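Local coordinates for small ribosomal subunit protein bS6 (Thermotoga maritima, PDB 1VMB) that probably binds 16S ribosomal RNA together with protein bS18, as a structural component of the small ribosomal subunit, at residues Glu37-Arg42 / Arg98-Ile103; Lys71-Gly76 / Glu102-Gln107. All coordinates share one frame; numbering follows the deposited sequence.

From the N terminus, strand 19-27 leads into helix 33-51, where contact 1 begins; its partner, the turn after helix 91-98, closes a loop of 55 intervening residues that holds strands 54-66 and 73-85 and most of helix 91-98. Contact 2 opens inside that loop, at 71-76, and closes just past its end at Ile104, so the two closures overlap and cross; their segments share Glu102 and Ile103. The 98-107 region is thus gripped twice, about 11 Å apart between contact centres: contact 1 joins it to a helix packed on one face of the four-stranded antiparallel sheet, contact 2 to the turn at Lys71 and the start of strand 73-85.

Contact 1 of 2, residues Glu37-Arg42 / Arg98-Ile103; sequences ENLVER and RVTPEI
Leu39 makes every close contact between helix 33-51 and the turn at Thr100-Ile103, and it does so with its two methyl groups pointing at different residues. CD2 meets the methyl of Thr100, with Leu39 CD2 and Thr100 CG2 3.7 Å apart; the two side chains run past each other in opposite directions. CD1 goes to the base of Glu102, where Leu39 CD1 and Glu102 CB are also 3.7 Å apart, and here the side chains cross at about a right angle. Leu39 therefore straddles the turn, one branch on its first residue and one on its third. Ile103 comes only loosely near, its CD1 4.7 Å from Leu39 CD2.

No hydrogen bond or salt bridge spans the two segments; the polar groups of the turn are used within it and toward helix 91-98. With chi1 at -60°, Thr100 holds CG2 anti to its own backbone N, which presents the methyl to Leu39 while OG1 is hydrogen-bonded to the carbonyl oxygen of Phe96, in the last turn of helix 91-98. Thr100 thus gives its apolar branch to one helix and its hydroxyl to the other. The type I beta turn is closed by a backbone bond from Ile103 N to Thr100 O, 3.0 Å long. Glu102 contributes its aliphatic base to the contact.

The contact is mostly buried, and Leu39 also rests on Ile27 of strand 19-27, while Ile103 packs on Phe25, Phe96 and Tyr97. A backbone bond between Glu102 and Ala28 ties the turn to the chain just past that inner strand. Helix 33-51 is thereby joined to the link between helix 91-98 and edge strand 103-110, on the helical side of the ferredoxin-like sheet.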
loop_
_atom_site.group_PDB
_atom_site.type_symbol
_atom_site.label_atom_id
_atom_site.label_comp_id
_atom_site.label_asym_id
_atom_site.label_seq_id
_atom_site.Cartn_x
_atom_site.Cartn_y
_atom_site.Cartn_z
ATOM N N GLU A 37 7.077 11.148 2.579
ATOM C CA GLU A 37 8.033 10.052 2.634
ATOM C C GLU A 37 8.003 9.322 3.996
ATOM O O GLU A 37 8.004 8.078 4.064
ATOM C CB GLU A 37 9.439 10.541 2.296
ATOM C CG GLU A 37 9.606 11.020 0.851
ATOM C CD GLU A 37 9.174 10.024 -0.219
ATOM O OE1 GLU A 37 9.097 8.788 0.026
ATOM O OE2 GLU A 37 8.916 10.484 -1.356
ATOM N N ASN A 38 7.856 10.086 5.050
ATOM C CA ASN A 38 7.681 9.483 6.388
ATOM C C ASN A 38 6.442 8.599 6.468
ATOM O O ASN A 38 6.508 7.557 7.115
ATOM C CB ASN A 38 7.569 10.541 7.479
ATOM C CG ASN A 38 8.808 11.340 7.667
ATOM O OD1 ASN A 38 9.867 11.061 7.066
ATOM N ND2 ASN A 38 8.698 12.418 8.481
ATOM N N LEU A 39 5.327 9.009 5.857
ATOM C CA LEU A 39 4.086 8.194 5.872
ATOM C C LEU A 39 4.347 6.884 5.167
ATOM O O LEU A 39 3.911 5.791 5.595
ATOM C CB LEU A 39 2.913 8.925 5.216
ATOM C CG LEU A 39 2.115 9.844 6.171
ATOM C CD1 LEU A 39 1.300 10.844 5.343
ATOM C CD2 LEU A 39 1.206 8.972 7.109
ATOM N N VAL A 40 5.054 6.954 4.048
ATOM C CA VAL A 40 5.455 5.709 3.365
ATOM C C VAL A 40 6.213 4.761 4.307
ATOM O O VAL A 40 5.909 3.545 4.347
ATOM C CB VAL A 40 6.247 5.998 2.094
ATOM C CG1 VAL A 40 6.735 4.643 1.481
ATOM C CG2 VAL A 40 5.348 6.735 1.080
ATOM N N GLU A 41 7.159 5.310 5.036
ATOM C CA GLU A 41 7.973 4.537 5.991
ATOM C C GLU A 41 7.079 3.957 7.089
ATOM O O GLU A 41 7.296 2.802 7.509
ATOM C CB GLU A 41 9.098 5.385 6.490
ATOM C CG GLU A 41 10.134 5.778 5.431
ATOM C CD GLU A 41 10.758 4.572 4.727
ATOM O OE1 GLU A 41 11.079 3.563 5.398
ATOM O OE2 GLU A 41 10.898 4.616 3.476
ATOM N N ARG A 42 6.045 4.693 7.504
ATOM C CA ARG A 42 5.157 4.194 8.544
ATOM C C ARG A 42 4.358 3.015 8.012
ATOM O O ARG A 42 4.214 1.999 8.698
ATOM C CB ARG A 42 4.210 5.268 9.033
ATOM C CG ARG A 42 4.919 6.335 9.784
ATOM C CD ARG A 42 3.908 7.319 10.351
ATOM N NE ARG A 42 4.528 8.391 11.127
ATOM C CZ ARG A 42 4.746 9.579 10.593
ATOM N NH1 ARG A 42 4.408 9.815 9.300
ATOM N NH2 ARG A 42 5.282 10.536 11.296
ATOM N N ARG A 98 -7.333 3.594 8.204
ATOM C CA ARG A 98 -8.547 4.158 8.735
ATOM C C ARG A 98 -8.321 5.363 9.656
ATOM O O ARG A 98 -9.198 6.220 9.777
ATOM C CB ARG A 98 -9.337 3.096 9.451
ATOM C CG ARG A 98 -9.963 2.150 8.525
ATOM C CD ARG A 98 -10.805 1.104 9.202
ATOM N NE ARG A 98 -11.277 0.153 8.209
ATOM C CZ ARG A 98 -12.337 -0.623 8.353
ATOM N NH1 ARG A 98 -13.147 -0.544 9.412
ATOM N NH2 ARG A 98 -12.633 -1.497 7.398
ATOM N N VAL A 99 -7.158 5.434 10.302
ATOM C CA VAL A 99 -6.881 6.514 11.292
ATOM C C VAL A 99 -5.984 7.626 10.795
ATOM O O VAL A 99 -5.670 8.520 11.553
ATOM C CB VAL A 99 -6.336 5.938 12.628
ATOM C CG1 VAL A 99 -7.342 4.913 13.218
ATOM C CG2 VAL A 99 -4.911 5.267 12.443
ATOM N N THR A 100 -5.611 7.553 9.507
ATOM C CA THR A 100 -4.643 8.425 8.898
ATOM C C THR A 100 -5.237 9.255 7.789
ATOM O O THR A 100 -5.201 8.824 6.651
ATOM C CB THR A 100 -3.524 7.526 8.335
ATOM O OG1 THR A 100 -2.941 6.777 9.413
ATOM C CG2 THR A 100 -2.356 8.379 7.777
ATOM N N PRO A 101 -5.824 10.413 8.113
ATOM C CA PRO A 101 -6.546 11.224 7.115
ATOM C C PRO A 101 -5.697 11.773 5.980
ATOM O O PRO A 101 -6.241 12.142 4.938
ATOM C CB PRO A 101 -7.110 12.358 7.930
ATOM C CG PRO A 101 -6.369 12.373 9.178
ATOM C CD PRO A 101 -6.006 10.948 9.472
ATOM N N GLU A 102 -4.403 11.861 6.176
ATOM C CA GLU A 102 -3.497 12.271 5.136
ATOM C C GLU A 102 -3.496 11.282 3.969
ATOM O O GLU A 102 -3.112 11.655 2.860
ATOM C CB GLU A 102 -2.101 12.373 5.714
ATOM C CG GLU A 102 -1.957 13.491 6.735
ATOM C CD GLU A 102 -2.349 13.115 8.165
ATOM O OE1 GLU A 102 -2.713 11.951 8.484
ATOM O OE2 GLU A 102 -2.291 14.040 9.009
ATOM N N ILE A 103 -3.813 10.024 4.244
ATOM C CA ILE A 103 -4.024 9.039 3.185
ATOM C C ILE A 103 -5.518 9.168 2.788
ATOM O O ILE A 103 -6.438 8.754 3.555
ATOM C CB ILE A 103 -3.647 7.608 3.649
ATOM C CG1 ILE A 103 -2.115 7.547 3.842
ATOM C CG2 ILE A 103 -4.180 6.579 2.668
ATOM C CD1 ILE A 103 -1.585 6.304 4.497
#

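Contact 2 of 2, residues Lys71-Gly76 / Glu102-Gln107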
loop_
_atom_site.group_PDB
_atom_site.type_symbol
_atom_site.label_atom_id
_atom_site.label_comp_id
_atom_site.label_asym_id
_atom_site.label_seq_id
_atom_site.Cartn_x
_atom_site.Cartn_y
_atom_site.Cartn_z
ATOM N N LYS A 71 -11.820 13.525 -2.022
ATOM C CA LYS A 71 -11.669 14.294 -0.771
ATOM C C LYS A 71 -11.353 15.719 -1.138
ATOM O O LYS A 71 -10.523 16.416 -0.510
ATOM C CB LYS A 71 -10.564 13.715 0.119
ATOM C CG LYS A 71 -10.815 12.315 0.661
ATOM C CD LYS A 71 -11.906 12.341 1.666
ATOM C CE LYS A 71 -12.112 11.011 2.338
ATOM N NZ LYS A 71 -13.207 11.221 3.373
ATOM N N LYS A 72 -12.009 16.179 -2.193
ATOM C CA LYS A 72 -11.811 17.536 -2.658
ATOM C C LYS A 72 -10.411 17.855 -3.252
ATOM O O LYS A 72 -10.142 19.025 -3.540
ATOM C CB LYS A 72 -12.189 18.537 -1.543
ATOM C CG LYS A 72 -13.580 18.254 -0.916
ATOM C CD LYS A 72 -13.824 19.133 0.331
ATOM C CE LYS A 72 -15.305 19.062 0.786
ATOM N N PHE A 73 -9.553 16.848 -3.442
ATOM C CA PHE A 73 -8.279 17.009 -4.180
ATOM C C PHE A 73 -8.404 16.490 -5.613
ATOM O O PHE A 73 -9.180 15.548 -5.888
ATOM C CB PHE A 73 -7.136 16.279 -3.481
ATOM C CG PHE A 73 -6.907 16.762 -2.068
ATOM C CD1 PHE A 73 -6.333 18.003 -1.843
ATOM C CD2 PHE A 73 -7.305 15.979 -0.972
ATOM C CE1 PHE A 73 -6.117 18.470 -0.560
ATOM C CE2 PHE A 73 -7.070 16.433 0.331
ATOM C CZ PHE A 73 -6.490 17.683 0.527
ATOM N N ASN A 74 -7.598 17.055 -6.497
ATOM C CA ASN A 74 -7.604 16.676 -7.905
ATOM C C ASN A 74 -6.384 15.818 -8.298
ATOM O O ASN A 74 -6.288 15.359 -9.431
ATOM C CB ASN A 74 -7.615 17.942 -8.733
ATOM C CG ASN A 74 -8.843 18.802 -8.454
ATOM O OD1 ASN A 74 -9.982 18.327 -8.569
ATOM N ND2 ASN A 74 -8.622 20.047 -8.102
ATOM N N GLU A 75 -5.465 15.630 -7.358
ATOM C CA GLU A 75 -4.256 14.817 -7.524
ATOM C C GLU A 75 -3.784 14.313 -6.194
ATOM O O GLU A 75 -4.213 14.776 -5.173
ATOM C CB GLU A 75 -3.133 15.658 -8.128
ATOM C CG GLU A 75 -2.751 16.847 -7.259
ATOM C CD GLU A 75 -1.643 17.694 -7.842
ATOM O OE1 GLU A 75 -1.099 17.332 -8.927
ATOM O OE2 GLU A 75 -1.297 18.742 -7.205
ATOM N N GLY A 76 -2.896 13.333 -6.209
ATOM C CA GLY A 76 -2.376 12.780 -4.953
ATOM C C GLY A 76 -1.134 11.966 -5.235
ATOM O O GLY A 76 -0.812 11.745 -6.407
ATOM N N GLU A 102 -4.403 11.861 6.176
ATOM C CA GLU A 102 -3.497 12.271 5.136
ATOM C C GLU A 102 -3.496 11.282 3.969
ATOM O O GLU A 102 -3.112 11.655 2.860
ATOM C CB GLU A 102 -2.101 12.373 5.714
ATOM C CG GLU A 102 -1.957 13.491 6.735
ATOM C CD GLU A 102 -2.349 13.115 8.165
ATOM O OE1 GLU A 102 -2.713 11.951 8.484
ATOM O OE2 GLU A 102 -2.291 14.040 9.009
ATOM N N ILE A 103 -3.813 10.024 4.244
ATOM C CA ILE A 103 -4.024 9.039 3.185
ATOM C C ILE A 103 -5.518 9.168 2.788
ATOM O O ILE A 103 -6.438 8.754 3.555
ATOM C CB ILE A 103 -3.647 7.608 3.649
ATOM C CG1 ILE A 103 -2.115 7.547 3.842
ATOM C CG2 ILE A 103 -4.180 6.579 2.668
ATOM C CD1 ILE A 103 -1.585 6.304 4.497
ATOM N N ILE A 104 -5.780 9.686 1.568
ATOM C CA ILE A 104 -7.123 9.971 1.076
ATOM C C ILE A 104 -7.799 8.818 0.308
ATOM O O ILE A 104 -9.013 8.804 0.119
ATOM C CB ILE A 104 -7.151 11.290 0.242
ATOM C CG1 ILE A 104 -6.188 11.229 -0.949
ATOM C CG2 ILE A 104 -6.824 12.477 1.172
ATOM C CD1 ILE A 104 -6.331 12.280 -1.917
ATOM N N ARG A 105 -7.000 7.855 -0.096
ATOM C CA ARG A 105 -7.549 6.661 -0.717
ATOM C C ARG A 105 -6.576 5.514 -0.546
ATOM O O ARG A 105 -5.357 5.719 -0.627
ATOM C CB ARG A 105 -7.893 6.894 -2.188
ATOM C CG ARG A 105 -8.131 5.535 -2.888
ATOM C CD ARG A 105 -9.212 5.405 -3.815
ATOM N NE ARG A 105 -9.385 3.944 -4.045
ATOM C CZ ARG A 105 -10.444 3.261 -3.666
ATOM N NH1 ARG A 105 -11.422 3.870 -2.999
ATOM N NH2 ARG A 105 -10.504 1.962 -3.942
ATOM N N TRP A 106 -7.099 4.288 -0.339
ATOM C CA TRP A 106 -6.210 3.120 -0.392
ATOM C C TRP A 106 -7.004 1.938 -0.928
ATOM O O TRP A 106 -8.248 1.930 -0.942
ATOM C CB TRP A 106 -5.661 2.725 0.989
ATOM C CG TRP A 106 -6.661 2.184 1.938
ATOM C CD1 TRP A 106 -6.999 0.862 2.155
ATOM C CD2 TRP A 106 -7.515 2.950 2.797
ATOM N NE1 TRP A 106 -7.989 0.791 3.111
ATOM C CE2 TRP A 106 -8.257 2.055 3.575
ATOM C CE3 TRP A 106 -7.594 4.324 3.104
ATOM C CZ2 TRP A 106 -9.163 2.497 4.541
ATOM C CZ3 TRP A 106 -8.497 4.741 4.022
ATOM C CH2 TRP A 106 -9.250 3.839 4.748
ATOM N N GLN A 107 -6.271 0.926 -1.306
ATOM C CA GLN A 107 -6.907 -0.322 -1.703
ATOM C C GLN A 107 -5.905 -1.442 -1.535
ATOM O O GLN A 107 -4.750 -1.308 -1.914
ATOM C CB GLN A 107 -7.388 -0.185 -3.128
ATOM C CG GLN A 107 -6.331 0.334 -4.016
ATOM C CD GLN A 107 -6.855 0.873 -5.282
ATOM O OE1 GLN A 107 -7.776 1.673 -5.246
ATOM N NE2 GLN A 107 -6.226 0.499 -6.412
#
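Ile104 packs against both Lys71 and Phe73, which approach it from adjacent directions: CB faces the lysine, CD1 the ring, and CG2 lies near both. Against Lys71 the side chains slide past each other in opposite directions: the first methylenes of the lysine lie over the branch point of the isoleucine, with Lys71 CG 3.8 Å from Ile104 CB. The lysine chain bends at chi2 (-70°), and its outer end leads away from the strand, so the contact is made by the aliphatic root. Phe73 meets Ile104 obliquely. Its CD2 lies 3.9 Å from Ile104 CD1, and its CE2 is 4.1 Å from Ile104 CG2, so that both methyls come to the CD2-CE2 bond of the ring. Ile104 manages this with CG1 set between its backbone N and carbonyl carbon (chi1 58°), leaving CG2 beside the backbone N.

Farther along strand 103-110, Arg105 grips Gln107 side-on. NE and NH2 of Arg105 both donate to Gln107 OE1, each at 3.0 Å, and the oxygen lies in the guanidinium plane. The NE bond also runs in the plane of the amide carbonyl, whereas NH2 is tilted 30° from it.

Phe73 packs further on Ala28, Pro29 and Asn30, and Ile104 on Ile26, Ala28 and Ile70. Backbone bonds join Ile104 and Arg105 to Ile26, and Gly76 to Arg64. Since strand 19-27 separates 73-85 from 103-110 in the sheet, this surface contact joins the start of strand 103-110 to the start of non-neighbouring strand 73-85 and the turn before it, beside the loop that leaves strand 19-27.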